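Local coordinates for zinc transport transcriptional regulator (Lactococcus lactis subsp. lactis, PDB 5YHY), which probably acts as a zinc-responsive, DNA-binding transcriptional regulator of the MarR family, a winged helix-turn-helix protein that binds zinc ions, at residues H42-L47 with Q78-S83; M16-N21 with I25-S30. The protein carries 1 engineered substitution. All coordinates share one frame; numbering follows the deposited sequence.

Interaction 1 of 2, residues H42-L47 with Q78-S83. With ZN (zinc ion), chain B.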
# COMPACT_ATOMS: atom_id res chain seq x y z
N HIS A 42 13.11 8.52 12.49
CA HIS A 42 12.36 8.99 13.64
C HIS A 42 13.25 9.26 14.85
O HIS A 42 12.96 10.16 15.63
CB HIS A 42 11.21 8.05 13.96
CG HIS A 42 10.24 7.95 12.84
ND1 HIS A 42 9.26 6.98 12.78
CD2 HIS A 42 10.10 8.68 11.70
CE1 HIS A 42 8.56 7.12 11.67
NE2 HIS A 42 9.05 8.14 11.00
N ILE A 43 14.34 8.51 14.98
CA ILE A 43 15.31 8.84 16.01
C ILE A 43 15.89 10.22 15.74
O ILE A 43 16.01 11.04 16.66
CB ILE A 43 16.42 7.78 16.09
CG1 ILE A 43 15.83 6.49 16.68
CG2 ILE A 43 17.60 8.29 16.94
CD1 ILE A 43 16.84 5.38 16.84
N LEU A 44 16.21 10.51 14.49
CA LEU A 44 16.77 11.82 14.16
C LEU A 44 15.79 12.94 14.49
O LEU A 44 16.18 13.96 15.05
CB LEU A 44 17.21 11.88 12.70
CG LEU A 44 18.34 10.94 12.29
CD1 LEU A 44 18.67 11.23 10.84
CD2 LEU A 44 19.58 11.13 13.15
N MET A 45 14.51 12.73 14.18
CA MET A 45 13.49 13.72 14.54
C MET A 45 13.41 13.93 16.04
O MET A 45 13.24 15.05 16.51
CB MET A 45 12.11 13.32 14.02
CG MET A 45 11.93 13.57 12.54
SD MET A 45 10.28 13.13 11.93
CE MET A 45 9.24 14.12 12.98
N LEU A 46 13.51 12.85 16.80
CA LEU A 46 13.45 12.95 18.24
C LEU A 46 14.65 13.74 18.78
O LEU A 46 14.50 14.62 19.63
CB LEU A 46 13.37 11.55 18.86
CG LEU A 46 13.33 11.50 20.38
CD1 LEU A 46 12.18 12.32 20.93
CD2 LEU A 46 13.24 10.05 20.87
N LEU A 47 15.84 13.45 18.25
CA LEU A 47 17.06 14.09 18.74
C LEU A 47 17.12 15.57 18.36
O LEU A 47 17.77 16.36 19.05
CB LEU A 47 18.30 13.34 18.25
CG LEU A 47 18.40 11.91 18.75
CD1 LEU A 47 19.72 11.31 18.27
CD2 LEU A 47 18.31 11.85 20.27
N GLN A 78 26.94 6.11 10.06
CA GLN A 78 26.75 7.13 9.03
C GLN A 78 27.08 8.54 9.53
O GLN A 78 26.86 9.52 8.82
CB GLN A 78 25.31 7.08 8.49
CG GLN A 78 24.95 5.75 7.84
CD GLN A 78 25.77 5.48 6.59
OE1 GLN A 78 25.90 6.35 5.72
NE2 GLN A 78 26.33 4.28 6.50
N GLU A 79 27.58 8.62 10.75
CA GLU A 79 27.99 9.89 11.35
C GLU A 79 26.86 10.91 11.41
O GLU A 79 27.07 12.12 11.23
CB GLU A 79 29.24 10.44 10.64
CG GLU A 79 30.42 9.50 10.77
CD GLU A 79 31.65 9.96 10.02
OE1 GLU A 79 31.50 10.70 9.03
OE2 GLU A 79 32.76 9.57 10.41
N LEU A 80 25.66 10.40 11.67
CA LEU A 80 24.45 11.21 11.76
C LEU A 80 24.11 11.56 13.21
O LEU A 80 23.37 12.50 13.48
CB LEU A 80 23.28 10.49 11.10
CG LEU A 80 23.34 10.45 9.57
CD1 LEU A 80 22.36 9.44 8.99
CD2 LEU A 80 23.07 11.85 9.02
N ILE A 81 24.66 10.79 14.15
CA ILE A 81 24.48 11.07 15.57
C ILE A 81 25.80 10.87 16.27
O ILE A 81 26.71 10.25 15.72
CB ILE A 81 23.43 10.15 16.23
CG1 ILE A 81 23.88 8.69 16.14
CG2 ILE A 81 22.05 10.35 15.58
CD1 ILE A 81 22.89 7.70 16.75
N LYS A 82 25.89 11.39 17.49
CA LYS A 82 27.10 11.28 18.31
C LYS A 82 26.72 11.10 19.77
O LYS A 82 25.76 11.71 20.27
CB LYS A 82 27.99 12.50 18.11
CG LYS A 82 27.31 13.84 18.42
CD LYS A 82 28.23 15.01 18.08
CE LYS A 82 27.51 16.35 18.22
NZ LYS A 82 27.05 16.61 19.62
N SER A 83 27.48 10.27 20.48
CA SER A 83 27.22 10.04 21.88
C SER A 83 28.01 10.98 22.78
O SER A 83 29.08 11.49 22.41
CB SER A 83 27.55 8.59 22.24
OG SER A 83 28.94 8.34 22.03
ZN ZN B . 8.64 9.00 9.19
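In the hydrophobic core of the winged helix-turn-helix domain, Leu44 and Leu47 of helix 38-49 close on Ile81 at the start of the wing's first strand, 81-85. The gamma methyl of Ile81 is the point both leucines share: its CG2 lies 3.6 Å from CD2 of Leu44 and 3.7 Å from CD1 of Leu47, which stand three residues apart on the same side of the helix. The chain of Leu44 crosses Ile81 obliquely, that of Leu47 at about a right angle. Ile81 carries CG1 between its backbone N and carbonyl carbon (chi1 61°), which leaves CG2 anti to the carbonyl carbon, where it meets both leucines. A beta-branched residue suits an extended strand and offers a methyl close to the backbone, while the leucines, branched one carbon further out, bring their terminal methyls from the helix to meet it. Leu44 CD2 also rests 4.3 Å from CB of Leu80. In this fold the wing follows helix 65-77, which here ends in a Schellman motif with Glu79, at positive phi, as its C-prime residue; the chain then passes through Leu80 into the strand. Leu72 and Leu75 of that helix and Trp95 of the partner strand pack round Ile81. Two residues before Leu44, on the same helix, His42 binds the zinc ion through NE2 at 2.0 Å, alongside Glu24, His108 and His112.

Interaction 2 of 2, residues M16-N21 with I25-S30. Engineered in segment 25-30: Ser30 (natural residue Cys).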
# COMPACT_ATOMS: atom_id res chain seq x y z
N MET A 16 -1.62 0.94 -2.99
CA MET A 16 -0.57 -0.04 -3.25
C MET A 16 0.48 0.51 -4.21
O MET A 16 1.68 0.41 -3.95
CB MET A 16 -1.16 -1.34 -3.83
CG MET A 16 -0.10 -2.24 -4.44
SD MET A 16 -0.75 -3.84 -4.95
CE MET A 16 -0.62 -4.75 -3.42
N GLN A 17 0.02 1.11 -5.31
CA GLN A 17 0.94 1.68 -6.30
C GLN A 17 1.83 2.76 -5.71
O GLN A 17 3.04 2.82 -5.99
CB GLN A 17 0.16 2.27 -7.47
CG GLN A 17 -0.62 1.23 -8.26
CD GLN A 17 -1.38 1.85 -9.42
OE1 GLN A 17 -1.04 2.94 -9.90
NE2 GLN A 17 -2.43 1.16 -9.87
N PHE A 18 1.24 3.63 -4.91
CA PHE A 18 1.97 4.73 -4.31
C PHE A 18 2.98 4.20 -3.29
O PHE A 18 4.06 4.77 -3.12
CB PHE A 18 0.99 5.69 -3.63
CG PHE A 18 1.64 6.91 -3.04
CD1 PHE A 18 2.11 6.90 -1.74
CD2 PHE A 18 1.76 8.08 -3.78
CE1 PHE A 18 2.70 8.03 -1.19
CE2 PHE A 18 2.35 9.21 -3.23
CZ PHE A 18 2.82 9.18 -1.94
N ALA A 19 2.63 3.09 -2.64
CA ALA A 19 3.42 2.59 -1.51
C ALA A 19 4.63 1.78 -1.96
O ALA A 19 5.57 1.59 -1.19
CB ALA A 19 2.54 1.75 -0.60
N GLU A 20 4.59 1.29 -3.19
CA GLU A 20 5.64 0.41 -3.68
C GLU A 20 7.02 1.04 -3.52
O GLU A 20 7.25 2.17 -3.94
CB GLU A 20 5.38 0.04 -5.14
CG GLU A 20 6.14 -1.20 -5.59
CD GLU A 20 5.81 -1.60 -7.01
OE1 GLU A 20 5.07 -0.86 -7.69
OE2 GLU A 20 6.30 -2.67 -7.45
N ASN A 21 7.93 0.29 -2.91
CA ASN A 21 9.32 0.72 -2.70
C ASN A 21 9.49 1.86 -1.69
O ASN A 21 10.47 2.61 -1.75
CB ASN A 21 9.97 1.10 -4.03
CG ASN A 21 9.99 -0.05 -5.02
OD1 ASN A 21 10.14 -1.22 -4.64
ND2 ASN A 21 9.82 0.26 -6.30
N ILE A 25 4.20 5.98 4.04
CA ILE A 25 3.36 6.78 3.16
C ILE A 25 3.50 8.25 3.54
O ILE A 25 2.99 8.69 4.57
CB ILE A 25 1.88 6.35 3.25
CG1 ILE A 25 1.71 4.90 2.80
CG2 ILE A 25 1.01 7.28 2.39
CD1 ILE A 25 2.03 4.67 1.36
N LEU A 26 4.22 9.01 2.71
CA LEU A 26 4.44 10.43 2.96
C LEU A 26 4.13 11.22 1.70
O LEU A 26 4.52 10.81 0.60
CB LEU A 26 5.88 10.69 3.38
CG LEU A 26 6.25 10.10 4.74
CD1 LEU A 26 7.76 10.14 4.95
CD2 LEU A 26 5.53 10.83 5.86
N LEU A 27 3.45 12.35 1.88
CA LEU A 27 3.10 13.22 0.76
C LEU A 27 4.04 14.41 0.66
O LEU A 27 4.73 14.74 1.61
CB LEU A 27 1.68 13.76 0.93
CG LEU A 27 0.57 12.73 0.83
CD1 LEU A 27 -0.77 13.32 1.29
CD2 LEU A 27 0.47 12.20 -0.58
N GLY A 28 4.03 15.06 -0.51
CA GLY A 28 4.81 16.26 -0.71
C GLY A 28 6.29 15.97 -0.78
O GLY A 28 7.13 16.86 -0.63
N LYS A 29 6.62 14.71 -1.02
CA LYS A 29 8.01 14.27 -1.07
C LYS A 29 8.35 13.78 -2.47
O LYS A 29 7.59 13.03 -3.08
CB LYS A 29 8.22 13.14 -0.06
CG LYS A 29 9.62 12.56 -0.04
CD LYS A 29 9.75 11.54 1.08
CE LYS A 29 11.12 10.88 1.06
NZ LYS A 29 11.30 9.94 2.20
N SER A 30 9.50 14.21 -2.99
CA SER A 30 9.95 13.73 -4.29
C SER A 30 10.50 12.31 -4.18
O SER A 30 10.96 11.89 -3.12
CB SER A 30 11.01 14.66 -4.88
OG SER A 30 10.41 15.81 -5.44
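The end of helix 4-19, in the dimerisation region of this MarR-family protein, packs on the extended loop that leads past the zinc site, with Phe18 reaching across to Ile25, Leu26 and Leu27. The ring meets the loop along its rim: Ile25 CD1 lies near the ring plane, 3.8 Å from Phe18 CD1, and the carbonyl oxygen of Leu26 is also at the edge, 3.5 Å from Phe18 CZ. That carbonyl thus faces the slightly positive rim of the aromatic, a setting that an aromatic edge is likely to suit. Leu27 comes in obliquely, its CD2 4.1 Å from Phe18 CZ, the two side chains crossing at about a right angle. With chi1 at -177°, Phe18 extends CG away from its own backbone N and sends the ring out to the loop. Next to it, Ala19 is small enough for Ile25 to approach the helix: the CB of Ala19 and CD1 of Ile25 are 3.6 Å apart. Cut back to an alanine, the Phe18 position would probably leave a gap beside Ile25 and Leu27 and lose the aromatic edge that the Leu26 carbonyl meets. The second subunit adds to the packing, with Phe145 of that chain edge-to-face against Phe18 and Met16 of that chain on Ala19 and Ile25. The loop is tied to helix 102-123 by a hydrogen bond from Leu27 N to Thr115 OG1, and Leu26, turned away from the helix end, packs beside His108. Packing between the N-terminal helix of one chain and the C-terminal end of the other is characteristic of the MarR dimer interface.

How the interactions relate
Interaction 2 comes first along the chain and closes before interaction 1 opens; the two are in series, helix 38-49 being the next helix after 4-19, with the loop of segment 25-30 between them. Their centres lie 24 Å apart and their nearest atoms about 7 Å, without touching. Interaction 2 belongs to the dimer-forming part, where the second subunit joins in, whereas interaction 1 lies within the winged helix-turn-helix part and meets no other chain. The long helix 102-123 runs past both, taking side chains from each. The zinc ion sits between them, bound by His42 of segment 42-47 and near Leu26 of segment 25-30, a placement consistent with metal binding influencing how the two parts are set against each other.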